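Local structure of PHOX (Pseudomonas fluorescens, 4A9V) at residues S8-F13 with C513-T518; S467-Q472 with G519-F524; V391-G396 with L481-A486; R488-T493 with T534-S539. The protein hydrolyses phosphate esters as an alkaline phosphatase of beta-propeller fold, using a complex iron-calcium cofactor for phosphotransfer. One frame throughout, in Å; residues are numbered along the deposited sequence. Where two conformers were deposited one is given.

How the contacts relate
All four contacts involve one antiparallel sheet, a propeller blade of strands 478-483, 489-493, 510-514 and 521-526. These belong in turn to contacts 3, 4, 1 and 2. Contacts 1 and 2 have centres about 10 Å apart and dress the outer part of the blade with the N-terminal segment 8-13 and the loop 467-472. Contacts 3 and 4, about 11 Å apart, join it to two other sheets, through the turn 391-396 and strand 532-538. Contacts 2 and 3 are farthest apart, about 19 Å between centres. Along the chain, contact 3 nests inside contact 1, and contact 2 crosses the other three. The blade thus ties distant segments together, contact 4 lying nearest the metal site.

Contact 1: S8-F13 with C513-T518; sequences SRLLGF and CADPAT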
loop_
_atom_site.group_PDB
_atom_site.type_symbol
_atom_site.label_atom_id
_atom_site.label_comp_id
_atom_site.label_asym_id
_atom_site.label_seq_id
_atom_site.Cartn_x
_atom_site.Cartn_y
_atom_site.Cartn_z
ATOM N N SER A 8 22.031 6.337 -19.322
ATOM C CA SER A 8 21.790 6.435 -17.853
ATOM C C SER A 8 22.929 5.791 -17.066
ATOM O O SER A 8 23.513 4.795 -17.497
ATOM C CB SER A 8 20.461 5.774 -17.481
ATOM O OG SER A 8 20.276 5.764 -16.076
ATOM N N ARG A 9 23.334 6.460 -15.991
ATOM C CA ARG A 9 24.284 5.898 -15.042
ATOM C C ARG A 9 23.635 4.762 -14.254
ATOM O O ARG A 9 24.308 3.822 -13.829
ATOM C CB ARG A 9 24.762 6.998 -14.089
ATOM C CG ARG A 9 25.670 6.523 -12.968
ATOM C CD ARG A 9 25.861 7.610 -11.919
ATOM N NE ARG A 9 24.611 8.299 -11.600
ATOM C CZ ARG A 9 23.848 8.014 -10.550
ATOM N NH1 ARG A 9 24.168 7.002 -9.754
ATOM N NH2 ARG A 9 22.715 8.677 -10.343
ATOM N N LEU A 10 22.310 4.796 -14.168
ATOM C CA LEU A 10 21.585 3.998 -13.194
ATOM C C LEU A 10 21.008 2.742 -13.814
ATOM O O LEU A 10 20.711 1.796 -13.098
ATOM C CB LEU A 10 20.445 4.799 -12.562
ATOM C CG LEU A 10 20.866 5.840 -11.536
ATOM C CD1 LEU A 10 19.661 6.674 -11.134
ATOM C CD2 LEU A 10 21.483 5.152 -10.333
ATOM N N LEU A 11 20.575 2.838 -15.065
ATOM C CA LEU A 11 19.792 1.765 -15.659
ATOM C C LEU A 11 20.701 0.794 -16.414
ATOM O O LEU A 11 21.239 1.131 -17.470
ATOM C CB LEU A 11 18.712 2.339 -16.576
ATOM C CG LEU A 11 17.724 3.295 -15.890
ATOM C CD1 LEU A 11 16.728 3.841 -16.897
ATOM C CD2 LEU A 11 17.002 2.626 -14.728
ATOM N N GLY A 12 20.949 -0.367 -15.811
ATOM C CA GLY A 12 22.007 -1.256 -16.276
ATOM C C GLY A 12 21.534 -2.410 -17.145
ATOM O O GLY A 12 22.348 -3.221 -17.585
ATOM N N PHE A 13 20.232 -2.473 -17.412
ATOM C CA PHE A 13 19.633 -3.562 -18.183
ATOM C C PHE A 13 18.841 -2.987 -19.360
ATOM O O PHE A 13 18.442 -1.827 -19.341
ATOM C CB PHE A 13 18.711 -4.395 -17.289
ATOM C CG PHE A 13 17.532 -3.627 -16.752
ATOM C CD1 PHE A 13 17.656 -2.805 -15.636
ATOM C CD2 PHE A 13 16.345 -3.594 -17.458
ATOM C CE1 PHE A 13 16.611 -1.988 -15.236
ATOM C CE2 PHE A 13 15.303 -2.772 -17.067
ATOM C CZ PHE A 13 15.445 -1.953 -15.966
ATOM N N CYS A 513 11.858 0.433 -14.145
ATOM C CA CYS A 513 12.888 1.139 -13.415
ATOM C C CYS A 513 13.152 2.466 -14.103
ATOM O O CYS A 513 13.232 2.532 -15.327
ATOM C CB CYS A 513 14.167 0.302 -13.383
ATOM S SG CYS A 513 15.390 0.864 -12.177
ATOM N N ALA A 514 13.306 3.516 -13.305
ATOM C CA ALA A 514 13.433 4.871 -13.817
ATOM C C ALA A 514 14.650 5.576 -13.229
ATOM O O ALA A 514 15.025 5.352 -12.069
ATOM C CB ALA A 514 12.175 5.669 -13.519
ATOM N N ASP A 515 15.197 6.492 -14.021
ATOM C CA ASP A 515 16.256 7.405 -13.606
ATOM C C ASP A 515 15.629 8.758 -13.265
ATOM O O ASP A 515 15.099 9.433 -14.145
ATOM C CB ASP A 515 17.249 7.556 -14.764
ATOM C CG ASP A 515 18.452 8.394 -14.409
ATOM O OD1 ASP A 515 18.292 9.395 -13.691
ATOM O OD2 ASP A 515 19.562 8.060 -14.870
ATOM N N PRO A 516 15.621 9.128 -11.977
ATOM C CA PRO A 516 14.957 10.365 -11.583
ATOM C C PRO A 516 15.474 11.614 -12.292
ATOM O O PRO A 516 14.705 12.547 -12.546
ATOM C CB PRO A 516 15.236 10.436 -10.080
ATOM C CG PRO A 516 15.321 9.011 -9.666
ATOM C CD PRO A 516 16.032 8.331 -10.806
ATOM N N ALA A 517 16.765 11.647 -12.595
ATOM C CA ALA A 517 17.384 12.834 -13.183
ATOM C C ALA A 517 17.024 12.980 -14.658
ATOM O O ALA A 517 16.871 14.094 -15.166
ATOM C CB ALA A 517 18.894 12.788 -13.011
ATOM N N THR A 518 16.972 11.868 -15.376
ATOM C CA THR A 518 16.830 11.947 -16.817
ATOM C C THR A 518 15.402 11.689 -17.262
ATOM O O THR A 518 15.040 12.043 -18.381
ATOM C CB THR A 518 17.739 10.955 -17.550
ATOM O OG1 THR A 518 17.253 9.632 -17.321
ATOM C CG2 THR A 518 19.185 11.074 -17.081
HETATM O O HOH W 1 20.678 9.919 -12.210
#
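Asp-515 reaches across to segment 8-13 with CG anti to the backbone N (chi1 -175°), and its carboxylate is gripped at both oxygens. The hydroxyl of Ser-8 donates to OD2, with 2.7 Å between Ser-8 OG and Asp-515 OD2, on the anti lone pair. Ser-8 OG in turn accepts from the backbone N of Leu-10 and of Leu-11, an ST turn and ST motif that fold the N-terminal segment around the hydroxyl. Asp-515 OD1 does the same for its own chain, taking Ala-517 N on its anti lone pair and Thr-518 N from above the carboxylate plane; a water also bridges it to NH2 of the poorly ordered Arg-9. Leu-10 crosses the aspartate at about a right angle, with CD1 3.9 Å from Asp-515 CG. Next, Leu-11 brings CD2 against the sulfur, 3.5 Å from Cys-513 SG. Phe-13 turns its rim to the same cysteine: CZ lies 3.7 Å from Cys-513 CB, which sits in the plane of the ring. Segment 8-13 therefore lies along the end of strand 510-514, its carbonyls at Leu-10 and Phe-13 held by Arg-488, next to strand 489-493, and Arg-522 on strand 521-526.

Contact 2: S467-Q472 with G519-F524; sequences SNITPQ and GEIRRF
Asn-468 holds its side chain in the crowded position, CG between the backbone N and the carbonyl carbon (chi1 51°), which brings it alongside the carbonyl of Gly-519. Its CB already lies 3.3 Å from Gly-519 O, and CG passes 3.6 Å from that same Gly-519 O. At the tip the branch divides: OD1 turns back to the hydroxyl of Ser-466, while ND2 donates to the glycine carbonyl, 2.9 Å from Asn-468 ND2 to Gly-519 O. That bond is nearly straight (163°), lies in the amide plane and falls on a carbonyl lone pair. Ile-521 CD1 packs 4.0 Å from Asn-468 ND2, and a water that donates to Asn-468 O accepts from Ile-521 N. At the other end, Arg-523 bends at chi3 and brings the edge of its guanidinium to the backbone of Gln-472, where NH1 donates to the carbonyl at 2.7 Å (Arg-523 NH1 to Gln-472 O) and NH2 adds a weak bond to the same oxygen. NE is held by Gln-510, and NH1 and NH2 also reach the carbonyls of Ile-16 and Met-474, respectively. An alanine in place of Arg-523 would remove the guanidinium that holds Gln-472 O and Gln-510, and would probably loosen the loop 467-472 against strand 521-526. The loop 467-472, between strands 443-451 and 478-483, thus meets the far edge of the latter's sheet, strand 521-526, beside Val-450.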
loop_
_atom_site.group_PDB
_atom_site.type_symbol
_atom_site.label_atom_id
_atom_site.label_comp_id
_atom_site.label_asym_id
_atom_site.label_seq_id
_atom_site.Cartn_x
_atom_site.Cartn_y
_atom_site.Cartn_z
ATOM N N SER A 467 6.722 12.412 -22.848
ATOM C CA SER A 467 7.685 12.014 -23.858
ATOM C C SER A 467 8.610 10.887 -23.402
ATOM O O SER A 467 9.304 10.290 -24.227
ATOM C CB SER A 467 8.516 13.217 -24.277
ATOM O OG SER A 467 9.182 13.761 -23.155
ATOM N N ASN A 468 8.706 10.669 -22.091
ATOM C CA ASN A 468 9.460 9.533 -21.565
ATOM C C ASN A 468 8.697 8.207 -21.598
ATOM O O ASN A 468 9.256 7.149 -21.268
ATOM C CB ASN A 468 10.051 9.828 -20.168
ATOM C CG ASN A 468 9.043 10.377 -19.155
ATOM O OD1 ASN A 468 8.001 10.953 -19.494
ATOM N ND2 ASN A 468 9.427 10.294 -17.879
ATOM N N ILE A 469 7.466 8.252 -22.098
ATOM C CA ILE A 469 6.716 7.055 -22.468
ATOM C C ILE A 469 6.856 6.819 -23.971
ATOM O O ILE A 469 6.616 7.721 -24.771
ATOM C CB ILE A 469 5.219 7.210 -22.114
ATOM C CG1 ILE A 469 5.031 7.375 -20.603
ATOM C CG2 ILE A 469 4.427 6.022 -22.632
ATOM C CD1 ILE A 469 5.524 6.202 -19.778
ATOM N N THR A 470 7.123 5.575 -24.339
ATOM C CA THR A 470 7.270 5.182 -25.730
ATOM C C THR A 470 6.432 3.944 -26.012
ATOM O O THR A 470 6.041 3.240 -25.083
ATOM C CB THR A 470 8.733 4.843 -26.057
ATOM O OG1 THR A 470 9.086 3.611 -25.417
ATOM C CG2 THR A 470 9.669 5.955 -25.607
ATOM N N PRO A 471 6.302 3.574 -27.296
ATOM C CA PRO A 471 5.604 2.327 -27.567
ATOM C C PRO A 471 6.308 1.103 -26.995
ATOM O O PRO A 471 5.659 0.089 -26.738
ATOM C CB PRO A 471 5.557 2.285 -29.097
ATOM C CG PRO A 471 5.470 3.727 -29.470
ATOM C CD PRO A 471 6.408 4.410 -28.506
ATOM N N GLN A 472 7.615 1.202 -26.771
ATOM C CA GLN A 472 8.353 0.081 -26.203
ATOM C C GLN A 472 8.109 -0.099 -24.704
ATOM O O GLN A 472 7.949 -1.233 -24.255
ATOM C CB GLN A 472 9.848 0.192 -26.495
ATOM C CG GLN A 472 10.598 -1.110 -26.215
ATOM C CD GLN A 472 10.778 -1.406 -24.729
ATOM O OE1 GLN A 472 10.910 -0.494 -23.911
ATOM N NE2 GLN A 472 10.892 -2.684 -24.390
ATOM N N GLY A 519 14.608 11.048 -16.409
ATOM C CA GLY A 519 13.254 10.672 -16.752
ATOM C C GLY A 519 13.125 9.353 -17.488
ATOM O O GLY A 519 12.010 8.908 -17.741
ATOM N N GLU A 520 14.249 8.730 -17.842
ATOM C CA GLU A 520 14.200 7.500 -18.621
ATOM C C GLU A 520 13.556 6.373 -17.816
ATOM O O GLU A 520 13.877 6.178 -16.638
ATOM C CB GLU A 520 15.602 7.087 -19.076
ATOM C CG GLU A 520 15.585 5.887 -20.007
ATOM C CD GLU A 520 16.951 5.479 -20.526
ATOM O OE1 GLU A 520 17.973 6.083 -20.128
ATOM O OE2 GLU A 520 17.000 4.483 -21.280
ATOM N N ILE A 521 12.722 5.579 -18.485
ATOM C CA ILE A 521 12.035 4.437 -17.887
ATOM C C ILE A 521 12.257 3.199 -18.754
ATOM O O ILE A 521 12.076 3.259 -19.976
ATOM C CB ILE A 521 10.518 4.709 -17.766
ATOM C CG1 ILE A 521 10.274 5.920 -16.862
ATOM C CG2 ILE A 521 9.802 3.485 -17.225
ATOM C CD1 ILE A 521 8.873 6.494 -16.950
ATOM N N ARG A 522 12.659 2.095 -18.128
ATOM C CA ARG A 522 12.817 0.807 -18.806
ATOM C C ARG A 522 11.989 -0.265 -18.109
ATOM O O ARG A 522 11.959 -0.340 -16.881
ATOM C CB ARG A 522 14.291 0.389 -18.829
ATOM C CG ARG A 522 15.180 1.343 -19.603
ATOM C CD ARG A 522 16.608 0.844 -19.691
ATOM N NE ARG A 522 17.436 1.868 -20.301
ATOM C CZ ARG A 522 18.712 1.723 -20.611
ATOM N NH1 ARG A 522 19.331 0.583 -20.370
ATOM N NH2 ARG A 522 19.375 2.749 -21.113
ATOM N N ARG A 523 11.340 -1.125 -18.884
ATOM C CA ARG A 523 10.593 -2.247 -18.325
ATOM C C ARG A 523 11.550 -3.335 -17.862
ATOM O O ARG A 523 12.456 -3.730 -18.605
ATOM C CB ARG A 523 9.607 -2.811 -19.352
ATOM C CG ARG A 523 8.625 -3.800 -18.753
ATOM C CD ARG A 523 7.659 -4.365 -19.784
ATOM N NE ARG A 523 6.793 -3.338 -20.356
ATOM C CZ ARG A 523 6.906 -2.845 -21.585
ATOM N NH1 ARG A 523 7.861 -3.259 -22.409
ATOM N NH2 ARG A 523 6.009 -1.977 -22.029
ATOM N N PHE A 524 11.350 -3.804 -16.632
ATOM C CA PHE A 524 12.262 -4.750 -15.987
ATOM C C PHE A 524 11.653 -6.147 -15.830
ATOM O O PHE A 524 12.363 -7.137 -16.000
ATOM C CB PHE A 524 12.695 -4.203 -14.620
ATOM C CG PHE A 524 13.559 -5.146 -13.833
ATOM C CD1 PHE A 524 14.915 -5.241 -14.080
ATOM C CD2 PHE A 524 13.020 -5.911 -12.814
ATOM C CE1 PHE A 524 15.700 -6.130 -13.366
ATOM C CE2 PHE A 524 13.807 -6.773 -12.075
ATOM C CZ PHE A 524 15.156 -6.865 -12.334
HETATM O O HOH W 2 11.977 6.729 -21.173
HETATM O O HOH W 3 5.139 -1.959 -24.814
#

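Contact 3: V391-G396 with L481-A486; sequences VSPKDG and LGFDKA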
loop_
_atom_site.group_PDB
_atom_site.type_symbol
_atom_site.label_atom_id
_atom_site.label_comp_id
_atom_site.label_asym_id
_atom_site.label_seq_id
_atom_site.Cartn_x
_atom_site.Cartn_y
_atom_site.Cartn_z
ATOM N N VAL A 391 10.492 8.431 -0.839
ATOM C CA VAL A 391 11.395 9.554 -0.662
ATOM C C VAL A 391 12.781 9.119 -1.151
ATOM O O VAL A 391 13.320 8.115 -0.686
ATOM C CB VAL A 391 11.466 9.950 0.833
ATOM C CG1 VAL A 391 12.443 11.097 1.029
ATOM C CG2 VAL A 391 10.084 10.327 1.357
ATOM N N SER A 392 13.375 9.858 -2.077
ATOM C CA SER A 392 14.697 9.485 -2.573
ATOM C C SER A 392 15.709 9.496 -1.439
ATOM O O SER A 392 15.862 10.507 -0.767
ATOM C CB SER A 392 15.162 10.459 -3.638
ATOM O OG SER A 392 16.533 10.254 -3.901
ATOM N N PRO A 393 16.528 8.440 -1.335
ATOM C CA PRO A 393 17.610 8.450 -0.351
ATOM C C PRO A 393 18.783 9.327 -0.783
ATOM O O PRO A 393 19.665 9.611 0.020
ATOM C CB PRO A 393 18.030 6.982 -0.276
ATOM C CG PRO A 393 17.679 6.428 -1.614
ATOM C CD PRO A 393 16.423 7.148 -2.035
ATOM N N LYS A 394 18.797 9.731 -2.047
ATOM C CA LYS A 394 19.882 10.547 -2.584
ATOM C C LYS A 394 19.618 12.039 -2.446
ATOM O O LYS A 394 20.538 12.786 -2.137
ATOM C CB LYS A 394 20.155 10.193 -4.049
ATOM C CG LYS A 394 20.723 8.797 -4.249
ATOM C CD LYS A 394 22.091 8.670 -3.596
ATOM C CE LYS A 394 22.860 7.469 -4.116
ATOM N NZ LYS A 394 24.196 7.363 -3.470
ATOM N N ASP A 395 18.393 12.487 -2.709
ATOM C CA ASP A 395 18.128 13.923 -2.690
ATOM C C ASP A 395 16.832 14.332 -2.009
ATOM O O ASP A 395 16.500 15.521 -1.967
ATOM C CB ASP A 395 18.221 14.532 -4.096
ATOM C CG ASP A 395 17.023 14.208 -4.977
ATOM O OD1 ASP A 395 16.102 13.481 -4.559
ATOM O OD2 ASP A 395 17.000 14.747 -6.109
ATOM N N GLY A 396 16.150 13.374 -1.396
ATOM C CA GLY A 396 14.992 13.680 -0.574
ATOM C C GLY A 396 13.716 14.050 -1.301
ATOM O O GLY A 396 12.705 14.315 -0.660
ATOM N N LEU A 481 5.831 1.818 -5.565
ATOM C CA LEU A 481 7.112 2.464 -5.847
ATOM C C LEU A 481 8.130 1.988 -4.826
ATOM O O LEU A 481 7.778 1.734 -3.669
ATOM C CB LEU A 481 6.996 3.983 -5.731
ATOM C CG LEU A 481 6.121 4.739 -6.726
ATOM C CD1 LEU A 481 6.083 6.207 -6.331
ATOM C CD2 LEU A 481 6.625 4.571 -8.147
ATOM N N GLY A 482 9.401 1.984 -5.209
ATOM C CA GLY A 482 10.472 1.784 -4.246
ATOM C C GLY A 482 11.753 2.378 -4.772
ATOM O O GLY A 482 12.053 2.242 -5.946
ATOM N N PHE A 483 12.550 2.970 -3.894
ATOM C CA PHE A 483 13.924 3.328 -4.220
ATOM C C PHE A 483 14.864 2.241 -3.733
ATOM O O PHE A 483 14.657 1.666 -2.658
ATOM C CB PHE A 483 14.317 4.658 -3.569
ATOM C CG PHE A 483 14.022 5.858 -4.420
ATOM C CD1 PHE A 483 14.820 6.151 -5.511
ATOM C CD2 PHE A 483 12.972 6.714 -4.111
ATOM C CE1 PHE A 483 14.567 7.251 -6.293
ATOM C CE2 PHE A 483 12.709 7.816 -4.903
ATOM C CZ PHE A 483 13.525 8.098 -5.978
ATOM N N ASP A 484 15.953 2.034 -4.461
ATOM C CA ASP A 484 17.095 1.336 -3.908
ATOM C C ASP A 484 18.177 2.329 -3.506
ATOM O O ASP A 484 18.041 3.542 -3.691
ATOM C CB ASP A 484 17.619 0.260 -4.873
ATOM C CG ASP A 484 18.077 0.815 -6.205
ATOM O OD1 ASP A 484 18.532 1.973 -6.256
ATOM O OD2 ASP A 484 18.073 0.028 -7.180
ATOM N N LYS A 485 19.232 1.825 -2.877
ATOM C CA LYS A 485 20.251 2.690 -2.293
ATOM C C LYS A 485 20.970 3.510 -3.357
ATOM O O LYS A 485 21.416 4.622 -3.093
ATOM C CB LYS A 485 21.265 1.862 -1.499
ATOM C CG LYS A 485 20.706 1.292 -0.207
ATOM C CD LYS A 485 21.742 0.444 0.507
ATOM C CE LYS A 485 21.188 -0.159 1.785
ATOM N NZ LYS A 485 22.190 -1.012 2.480
ATOM N N ALA A 486 21.070 2.969 -4.567
ATOM C CA ALA A 486 21.724 3.668 -5.665
ATOM C C ALA A 486 20.895 4.832 -6.191
ATOM O O ALA A 486 21.419 5.678 -6.906
ATOM C CB ALA A 486 22.030 2.698 -6.791
#
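An ST turn and ST motif at Ser-392 shape the turn between strands 386-391 and 398-402, and this turn meets the end of strand 478-483 in the neighbouring sheet. Ser-392 OG, anti to the backbone N, accepts from Lys-394 N and Asp-395 N, while Gly-396 N closes back on Ser-392 O at 2.9 Å. The turn so fixed offers the backbone of Ser-392 to the aromatic ring of Phe-483. Ser-392 CA stands over one face, 3.8 Å from the centroid of the Phe-483 ring and 23° off its normal, a CH-pi contact displaced toward the rim. Beside it Ser-392 CB lies 3.7 Å from Phe-483 CZ. Pro-393 crosses the aromatic side chain obliquely near its root: Pro-393 CD is 3.6 Å from Phe-483 CB, and Pro-393 CG is 3.6 Å from Asp-484 O. Farther along, Lys-394 bends at chi2 and lays its CE methylene against two carbonyls, 3.4 Å from Lys-485 O and 3.6 Å from Ala-486 O. A serine in place of Phe-483 would remove the ring that meets Ser-392 and pairs edge-to-face with Tyr-399 of strand 398-402, and would probably leave the turn less firmly seated on the strand. The two strands leading into the contact carry Glu-387 and Asp-479, which together bind two calcium ions. Side-by-side strands that fan out from a central site, their following turns packed together, are characteristic of adjacent blades in a beta-propeller.

Contact 4: R488-T493 with T534-S539; sequences RLWILT and TGISFS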
loop_
_atom_site.group_PDB
_atom_site.type_symbol
_atom_site.label_atom_id
_atom_site.label_comp_id
_atom_site.label_asym_id
_atom_site.label_seq_id
_atom_site.Cartn_x
_atom_site.Cartn_y
_atom_site.Cartn_z
ATOM N N ARG A 488 17.870 4.265 -8.003
ATOM C CA ARG A 488 16.901 3.822 -8.996
ATOM C C ARG A 488 15.499 3.868 -8.394
ATOM O O ARG A 488 15.293 3.432 -7.270
ATOM C CB ARG A 488 17.203 2.395 -9.455
ATOM C CG ARG A 488 18.347 2.273 -10.454
ATOM C CD ARG A 488 18.736 0.821 -10.714
ATOM N NE ARG A 488 19.540 0.270 -9.627
ATOM C CZ ARG A 488 20.866 0.344 -9.560
ATOM N NH1 ARG A 488 21.558 0.933 -10.523
ATOM N NH2 ARG A 488 21.493 -0.161 -8.507
ATOM N N LEU A 489 14.543 4.338 -9.184
ATOM C CA LEU A 489 13.135 4.330 -8.825
ATOM C C LEU A 489 12.430 3.177 -9.515
ATOM O O LEU A 489 12.301 3.154 -10.739
ATOM C CB LEU A 489 12.477 5.654 -9.229
ATOM C CG LEU A 489 10.978 5.745 -8.931
ATOM C CD1 LEU A 489 10.696 5.662 -7.438
ATOM C CD2 LEU A 489 10.414 7.036 -9.511
ATOM N N TRP A 490 11.910 2.263 -8.717
ATOM C CA TRP A 490 11.203 1.088 -9.206
ATOM C C TRP A 490 9.718 1.347 -9.158
ATOM O O TRP A 490 9.203 1.884 -8.176
ATOM C CB TRP A 490 11.578 -0.119 -8.352
ATOM C CG TRP A 490 13.047 -0.436 -8.401
ATOM C CD1 TRP A 490 14.060 0.092 -7.612
ATOM C CD2 TRP A 490 13.714 -1.319 -9.349
ATOM N NE1 TRP A 490 15.274 -0.416 -7.980
ATOM C CE2 TRP A 490 15.132 -1.280 -9.017
ATOM C CE3 TRP A 490 13.286 -2.131 -10.384
ATOM C CZ2 TRP A 490 16.065 -2.037 -9.701
ATOM C CZ3 TRP A 490 14.236 -2.872 -11.081
ATOM C CH2 TRP A 490 15.589 -2.844 -10.730
ATOM N N ILE A 491 9.042 1.068 -10.273
ATOM C CA ILE A 491 7.636 1.404 -10.493
ATOM C C ILE A 491 6.861 0.111 -10.748
ATOM O O ILE A 491 7.237 -0.673 -11.621
ATOM C CB ILE A 491 7.473 2.301 -11.740
ATOM C CG1 ILE A 491 8.242 3.613 -11.585
ATOM C CG2 ILE A 491 6.002 2.558 -12.016
ATOM C CD1 ILE A 491 8.447 4.367 -12.887
ATOM N N LEU A 492 5.831 -0.142 -9.948
ATOM C CA LEU A 492 5.087 -1.395 -10.000
ATOM C C LEU A 492 3.672 -1.068 -10.468
ATOM O O LEU A 492 3.127 -0.039 -10.082
ATOM C CB LEU A 492 5.055 -2.031 -8.604
ATOM C CG LEU A 492 6.382 -2.584 -8.070
ATOM C CD1 LEU A 492 7.436 -1.527 -7.762
ATOM C CD2 LEU A 492 6.126 -3.414 -6.830
ATOM N N THR A 493 3.067 -1.927 -11.284
ATOM C CA THR A 493 1.765 -1.598 -11.850
ATOM C C THR A 493 0.616 -2.481 -11.384
ATOM O O THR A 493 0.768 -3.679 -11.126
ATOM C CB THR A 493 1.766 -1.522 -13.395
ATOM O OG1 THR A 493 1.773 -2.832 -13.986
ATOM C CG2 THR A 493 2.944 -0.747 -13.904
ATOM N N THR A 534 3.217 -5.900 -6.769
ATOM C CA THR A 534 3.088 -5.042 -5.610
ATOM C C THR A 534 3.993 -5.551 -4.500
ATOM O O THR A 534 4.218 -6.748 -4.384
ATOM C CB THR A 534 1.626 -4.956 -5.159
ATOM O OG1 THR A 534 1.494 -3.941 -4.159
ATOM C CG2 THR A 534 1.103 -6.300 -4.671
ATOM N N GLY A 535 4.487 -4.638 -3.672
ATOM C CA GLY A 535 5.428 -4.999 -2.624
ATOM C C GLY A 535 6.845 -5.014 -3.164
ATOM O O GLY A 535 7.127 -5.673 -4.168
ATOM N N ILE A 536 7.736 -4.285 -2.506
ATOM C CA ILE A 536 9.140 -4.279 -2.897
ATOM C C ILE A 536 10.023 -4.079 -1.676
ATOM O O ILE A 536 9.735 -3.254 -0.811
ATOM C CB ILE A 536 9.429 -3.225 -3.988
ATOM C CG1 ILE A 536 10.885 -3.313 -4.444
ATOM C CG2 ILE A 536 9.059 -1.818 -3.534
ATOM C CD1 ILE A 536 11.162 -2.523 -5.701
ATOM N N SER A 537 11.071 -4.887 -1.586
ATOM C CA SER A 537 12.120 -4.735 -0.573
ATOM C C SER A 537 13.436 -5.178 -1.194
ATOM O O SER A 537 13.437 -5.997 -2.101
ATOM C CB SER A 537 11.834 -5.619 0.645
ATOM O OG SER A 537 10.592 -5.307 1.247
ATOM N N PHE A 538 14.549 -4.691 -0.668
ATOM C CA PHE A 538 15.862 -5.148 -1.086
ATOM C C PHE A 538 16.583 -5.789 0.091
ATOM O O PHE A 538 16.495 -5.319 1.222
ATOM C CB PHE A 538 16.687 -3.977 -1.623
ATOM C CG PHE A 538 16.204 -3.460 -2.944
ATOM C CD1 PHE A 538 15.175 -2.534 -3.013
ATOM C CD2 PHE A 538 16.785 -3.900 -4.120
ATOM C CE1 PHE A 538 14.673 -2.131 -4.236
ATOM C CE2 PHE A 538 16.284 -3.501 -5.349
ATOM C CZ PHE A 538 15.245 -2.593 -5.404
ATOM N N SER A 539 17.431 -6.767 -0.194
ATOM C CA SER A 539 18.436 -7.155 0.777
ATOM C C SER A 539 19.349 -5.956 1.032
ATOM O O SER A 539 19.545 -5.120 0.149
ATOM C CB SER A 539 19.239 -8.345 0.255
ATOM O OG SER A 539 19.852 -8.017 -0.975
#
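Strands 489-493 and 534-538 run nearly antiparallel, 158° between their directions, but their axes stand 7.7 Å apart and the gap is bridged by side chains, one of which touches the facing backbone. Trp-490, Leu-492, Ile-536 and Phe-538 fill it as bumps set alternately from the two sides. Ile-536, extended with CG1 anti to the backbone N, pushes CD1 under the root of the indole, 3.6 Å from Trp-490 CB, crossing that side chain at about a right angle. On one side of this methyl comes Phe-538, whose tip rests on a face of the indole near its rim: Phe-538 CZ is 3.4 Å from Trp-490 NE1, the five-membered ring and the phenyl ring inclined at 49°. The indole N-H bonds to Asp-484, which probably helps fix the ring's rotation while the phenylalanine presses on the flat surface. On the other side Leu-492 fits CD2 into the backbone between two residues, 3.7 Å from Thr-534 CA and 3.6 Å from Gly-535 O. Gly-535, at phi 85°, adopts a conformation in which a CB would strike the preceding carbonyl. Thr-534 bonds through its hydroxyl to Asp-69 of the diiron pocket, and Glu-532, earlier on the same strand, is a metal ligand. This interlocking of apolar side chains between facing sheets, with the strands converging on a central metal site, is the blade-to-blade packing of a beta-propeller.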